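Local coordinates for protein glycerol kinase, putative (Plasmodium falciparum, PDB 2W40) that probably phosphorylates glycerol at the expense of ATP to give sn-glycerol 3-phosphate, at residues C[344-352]-C[364-374]. Sequence-based numbering, arbitrary orientation.
Sequences TGVIFVPAF and ARASIYGMTFN. With EDO (1,2-ethanediol), chain J.
Ile368 lays CG1 over the centre of one face of the Phe348 ring, 3.7 Å from CG1 to the centroid and almost on the ring normal, a CH-pi contact to which CD1 adds at Phe348 CE1. Ala366 CB touches the edge of this ring near its plane, and also sits over the middle of one Phe352 face, 3.5 Å from CB to that centroid; the methyl thus bridges both phenylalanines. With CG anti to the backbone N (chi1 -161°) the Phe348 ring leans toward the neighbouring strand, and Ile368, with CG1 beside its own N (chi1 -53°), sets that branch against the ring face. The other branch of Ile368, CG2, meets Val346 CG1 at 3.8 Å. On the face carrying Ile347, Val349, Ser367 and Tyr369, the Tyr369 ring receives Val349 CG2 and Ile347 O at its edge, and its hydroxyl is hydrogen-bonded to Thr499 of helix 482-500. Helix 377-403 packs against Val346 and Phe348 on the other face. The strands form a two-stranded antiparallel sheet in the C-terminal FGGY domain; Ala366, Ile368 and Met371 pair with an antiparallel strand of the second subunit, continuing the sheet across the dimer interface. Ile347 and Tyr369 exchange two backbone hydrogen bonds, with Tyr369 N to Ile347 O at 2.8 Å; Val349 and Ser367 do likewise. Past the paired strands, water 1 and water 3 each donate to Thr344 O and Gly370 O, and water 1 accepts from Thr372 OG1. Water 2 donates to Thr344 OG1 and to OD1 of Asn374, whose ND2 is hydrogen-bonded to Cys39 O of the second subunit.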
loop_
_atom_site.group_PDB
_atom_site.type_symbol
_atom_site.label_atom_id
_atom_site.label_comp_id
_atom_site.label_asym_id
_atom_site.label_seq_id
_atom_site.Cartn_x
_atom_site.Cartn_y
_atom_site.Cartn_z
ATOM N N THR C 344 -1.152 13.351 4.029
ATOM C CA THR C 344 0.043 13.916 3.364
ATOM C C THR C 344 0.112 13.608 1.855
ATOM O O THR C 344 1.208 13.349 1.263
ATOM C CB THR C 344 1.275 13.480 4.048
ATOM O OG1 THR C 344 1.527 12.160 3.679
ATOM C CG2 THR C 344 1.141 13.497 5.542
ATOM N N GLY C 345 -1.057 13.756 1.251
ATOM C CA GLY C 345 -1.296 13.676 -0.151
ATOM C C GLY C 345 -1.395 12.239 -0.637
ATOM O O GLY C 345 -1.548 12.070 -1.810
ATOM N N VAL C 346 -1.295 11.274 0.261
ATOM C CA VAL C 346 -1.558 9.877 -0.144
ATOM C C VAL C 346 -3.019 9.731 -0.588
ATOM O O VAL C 346 -3.948 10.280 0.069
ATOM C CB VAL C 346 -1.235 8.859 0.985
ATOM C CG1 VAL C 346 -1.681 7.383 0.637
ATOM C CG2 VAL C 346 0.329 8.941 1.279
ATOM N N ILE C 347 -3.242 8.980 -1.673
ATOM C CA ILE C 347 -4.552 8.651 -2.132
ATOM C C ILE C 347 -4.597 7.175 -2.267
ATOM O O ILE C 347 -3.667 6.541 -2.804
ATOM C CB ILE C 347 -4.928 9.348 -3.481
ATOM C CG1 ILE C 347 -4.833 10.849 -3.325
ATOM C CG2 ILE C 347 -6.252 8.832 -4.049
ATOM C CD1 ILE C 347 -4.816 11.600 -4.497
ATOM N N PHE C 348 -5.713 6.639 -1.879
ATOM C CA PHE C 348 -5.975 5.163 -1.933
ATOM C C PHE C 348 -7.238 4.975 -2.751
ATOM O O PHE C 348 -8.316 5.334 -2.282
ATOM C CB PHE C 348 -6.147 4.601 -0.508
ATOM C CG PHE C 348 -5.982 3.093 -0.358
ATOM C CD1 PHE C 348 -5.470 2.595 0.801
ATOM C CD2 PHE C 348 -6.398 2.193 -1.290
ATOM C CE1 PHE C 348 -5.371 1.265 1.002
ATOM C CE2 PHE C 348 -6.211 0.853 -1.132
ATOM C CZ PHE C 348 -5.722 0.379 0.054
ATOM N N VAL C 349 -7.099 4.407 -3.949
ATOM C CA VAL C 349 -8.255 4.156 -4.773
ATOM C C VAL C 349 -8.723 2.755 -4.389
ATOM O O VAL C 349 -8.078 1.816 -4.777
ATOM C CB VAL C 349 -7.972 4.291 -6.295
ATOM C CG1 VAL C 349 -9.199 3.929 -7.122
ATOM C CG2 VAL C 349 -7.404 5.655 -6.639
ATOM N N PRO C 350 -9.789 2.632 -3.541
ATOM C CA PRO C 350 -10.144 1.346 -2.901
ATOM C C PRO C 350 -11.005 0.537 -3.932
ATOM O O PRO C 350 -12.277 0.781 -4.089
ATOM C CB PRO C 350 -11.001 1.769 -1.664
ATOM C CG PRO C 350 -10.972 3.287 -1.633
ATOM C CD PRO C 350 -10.708 3.675 -3.101
ATOM N N ALA C 351 -10.308 -0.228 -4.731
ATOM C CA ALA C 351 -10.894 -0.878 -5.978
ATOM C C ALA C 351 -10.502 -2.359 -5.954
ATOM O O ALA C 351 -10.200 -2.934 -6.966
ATOM C CB ALA C 351 -10.512 -0.201 -7.287
ATOM N N PHE C 352 -10.562 -2.959 -4.771
ATOM C CA PHE C 352 -10.102 -4.348 -4.636
ATOM C C PHE C 352 -10.905 -5.283 -5.543
ATOM O O PHE C 352 -10.365 -6.285 -6.063
ATOM C CB PHE C 352 -10.172 -4.854 -3.239
ATOM C CG PHE C 352 -9.258 -4.205 -2.280
ATOM C CD1 PHE C 352 -7.941 -4.561 -2.208
ATOM C CD2 PHE C 352 -9.722 -3.157 -1.424
ATOM C CE1 PHE C 352 -7.093 -3.972 -1.334
ATOM C CE2 PHE C 352 -8.893 -2.580 -0.590
ATOM C CZ PHE C 352 -7.565 -2.963 -0.556
ATOM N N ALA C 364 -10.261 -2.080 -12.864
ATOM C CA ALA C 364 -9.612 -1.351 -11.763
ATOM C C ALA C 364 -9.149 -2.335 -10.698
ATOM O O ALA C 364 -9.859 -3.253 -10.347
ATOM C CB ALA C 364 -10.560 -0.312 -11.178
ATOM N N ARG C 365 -8.017 -1.995 -10.078
ATOM C CA ARG C 365 -7.538 -2.719 -8.895
ATOM C C ARG C 365 -7.186 -1.698 -7.838
ATOM O O ARG C 365 -6.991 -0.490 -8.141
ATOM C CB ARG C 365 -6.322 -3.545 -9.293
ATOM C CG ARG C 365 -6.557 -4.590 -10.371
ATOM C CD ARG C 365 -7.429 -5.638 -9.898
ATOM N NE ARG C 365 -7.535 -6.670 -10.934
ATOM C CZ ARG C 365 -8.511 -6.766 -11.825
ATOM N NH1 ARG C 365 -9.530 -5.973 -11.751
ATOM N NH2 ARG C 365 -8.509 -7.744 -12.733
ATOM N N ALA C 366 -7.063 -2.120 -6.593
ATOM C CA ALA C 366 -6.789 -1.187 -5.502
ATOM C C ALA C 366 -5.360 -0.705 -5.644
ATOM O O ALA C 366 -4.429 -1.468 -5.936
ATOM C CB ALA C 366 -7.033 -1.839 -4.127
ATOM N N SER C 367 -5.193 0.627 -5.529
ATOM C CA SER C 367 -3.938 1.330 -5.828
ATOM C C SER C 367 -3.688 2.375 -4.743
ATOM O O SER C 367 -4.598 3.017 -4.273
ATOM C CB SER C 367 -4.093 2.063 -7.142
ATOM O OG SER C 367 -4.514 1.097 -8.114
ATOM N N ILE C 368 -2.435 2.521 -4.318
ATOM C CA ILE C 368 -2.000 3.545 -3.333
ATOM C C ILE C 368 -0.957 4.427 -3.961
ATOM O O ILE C 368 -0.015 3.908 -4.594
ATOM C CB ILE C 368 -1.428 2.918 -2.020
ATOM C CG1 ILE C 368 -2.388 1.936 -1.403
ATOM C CG2 ILE C 368 -1.156 4.020 -0.959
ATOM C CD1 ILE C 368 -1.936 1.162 -0.192
ATOM N N TYR C 369 -1.154 5.748 -3.866
ATOM C CA TYR C 369 -0.257 6.720 -4.439
ATOM C C TYR C 369 0.250 7.700 -3.407
ATOM O O TYR C 369 -0.401 7.952 -2.401
ATOM C CB TYR C 369 -1.000 7.557 -5.494
ATOM C CG TYR C 369 -1.604 6.744 -6.572
ATOM C CD1 TYR C 369 -0.836 6.387 -7.673
ATOM C CD2 TYR C 369 -2.935 6.293 -6.526
ATOM C CE1 TYR C 369 -1.366 5.603 -8.714
ATOM C CE2 TYR C 369 -3.469 5.553 -7.641
ATOM C CZ TYR C 369 -2.657 5.168 -8.646
ATOM O OH TYR C 369 -3.168 4.430 -9.682
ATOM N N GLY C 370 1.420 8.283 -3.681
ATOM C CA GLY C 370 1.850 9.454 -2.945
ATOM C C GLY C 370 2.659 9.251 -1.720
ATOM O O GLY C 370 2.931 10.232 -0.987
ATOM N N MET C 371 3.091 8.007 -1.469
ATOM C CA MET C 371 3.816 7.692 -0.217
ATOM C C MET C 371 5.277 8.175 -0.215
ATOM O O MET C 371 5.998 8.160 -1.224
ATOM C CB MET C 371 3.736 6.192 0.083
ATOM C CG MET C 371 2.335 5.582 0.065
ATOM S SD MET C 371 2.279 3.926 0.675
ATOM C CE MET C 371 3.045 3.018 -0.691
ATOM N N THR C 372 5.666 8.613 0.978
ATOM C CA THR C 372 7.002 8.948 1.321
ATOM C C THR C 372 7.478 8.159 2.547
ATOM O O THR C 372 6.685 7.430 3.183
ATOM C CB THR C 372 7.147 10.497 1.560
ATOM O OG1 THR C 372 6.346 10.926 2.669
ATOM C CG2 THR C 372 6.827 11.304 0.216
ATOM N N PHE C 373 8.763 8.368 2.943
ATOM C CA PHE C 373 9.243 7.712 4.158
ATOM C C PHE C 373 8.482 8.173 5.439
ATOM O O PHE C 373 8.395 7.436 6.445
ATOM C CB PHE C 373 10.716 7.831 4.339
ATOM C CG PHE C 373 11.531 6.985 3.430
ATOM C CD1 PHE C 373 11.390 5.631 3.394
ATOM C CD2 PHE C 373 12.461 7.596 2.593
ATOM C CE1 PHE C 373 12.183 4.835 2.495
ATOM C CE2 PHE C 373 13.231 6.804 1.730
ATOM C CZ PHE C 373 13.126 5.463 1.712
ATOM N N ASN C 374 7.940 9.389 5.379
ATOM C CA ASN C 374 7.104 9.930 6.468
ATOM C C ASN C 374 5.734 9.227 6.623
ATOM O O ASN C 374 5.118 9.253 7.700
ATOM C CB ASN C 374 6.953 11.422 6.249
ATOM C CG ASN C 374 5.991 12.082 7.253
ATOM O OD1 ASN C 374 4.858 12.369 6.870
ATOM N ND2 ASN C 374 6.403 12.207 8.555
HETATM C C1 EDO J . 10.522 11.610 4.798
HETATM O O1 EDO J . 9.489 11.523 3.986
HETATM C C2 EDO J . 11.704 11.332 3.901
HETATM O O2 EDO J . 12.490 10.641 4.807
HETATM O O HOH W 1 3.707 11.478 1.379
HETATM O O HOH W 2 3.546 10.881 4.596
HETATM O O HOH W 3 2.169 12.904 -1.858
#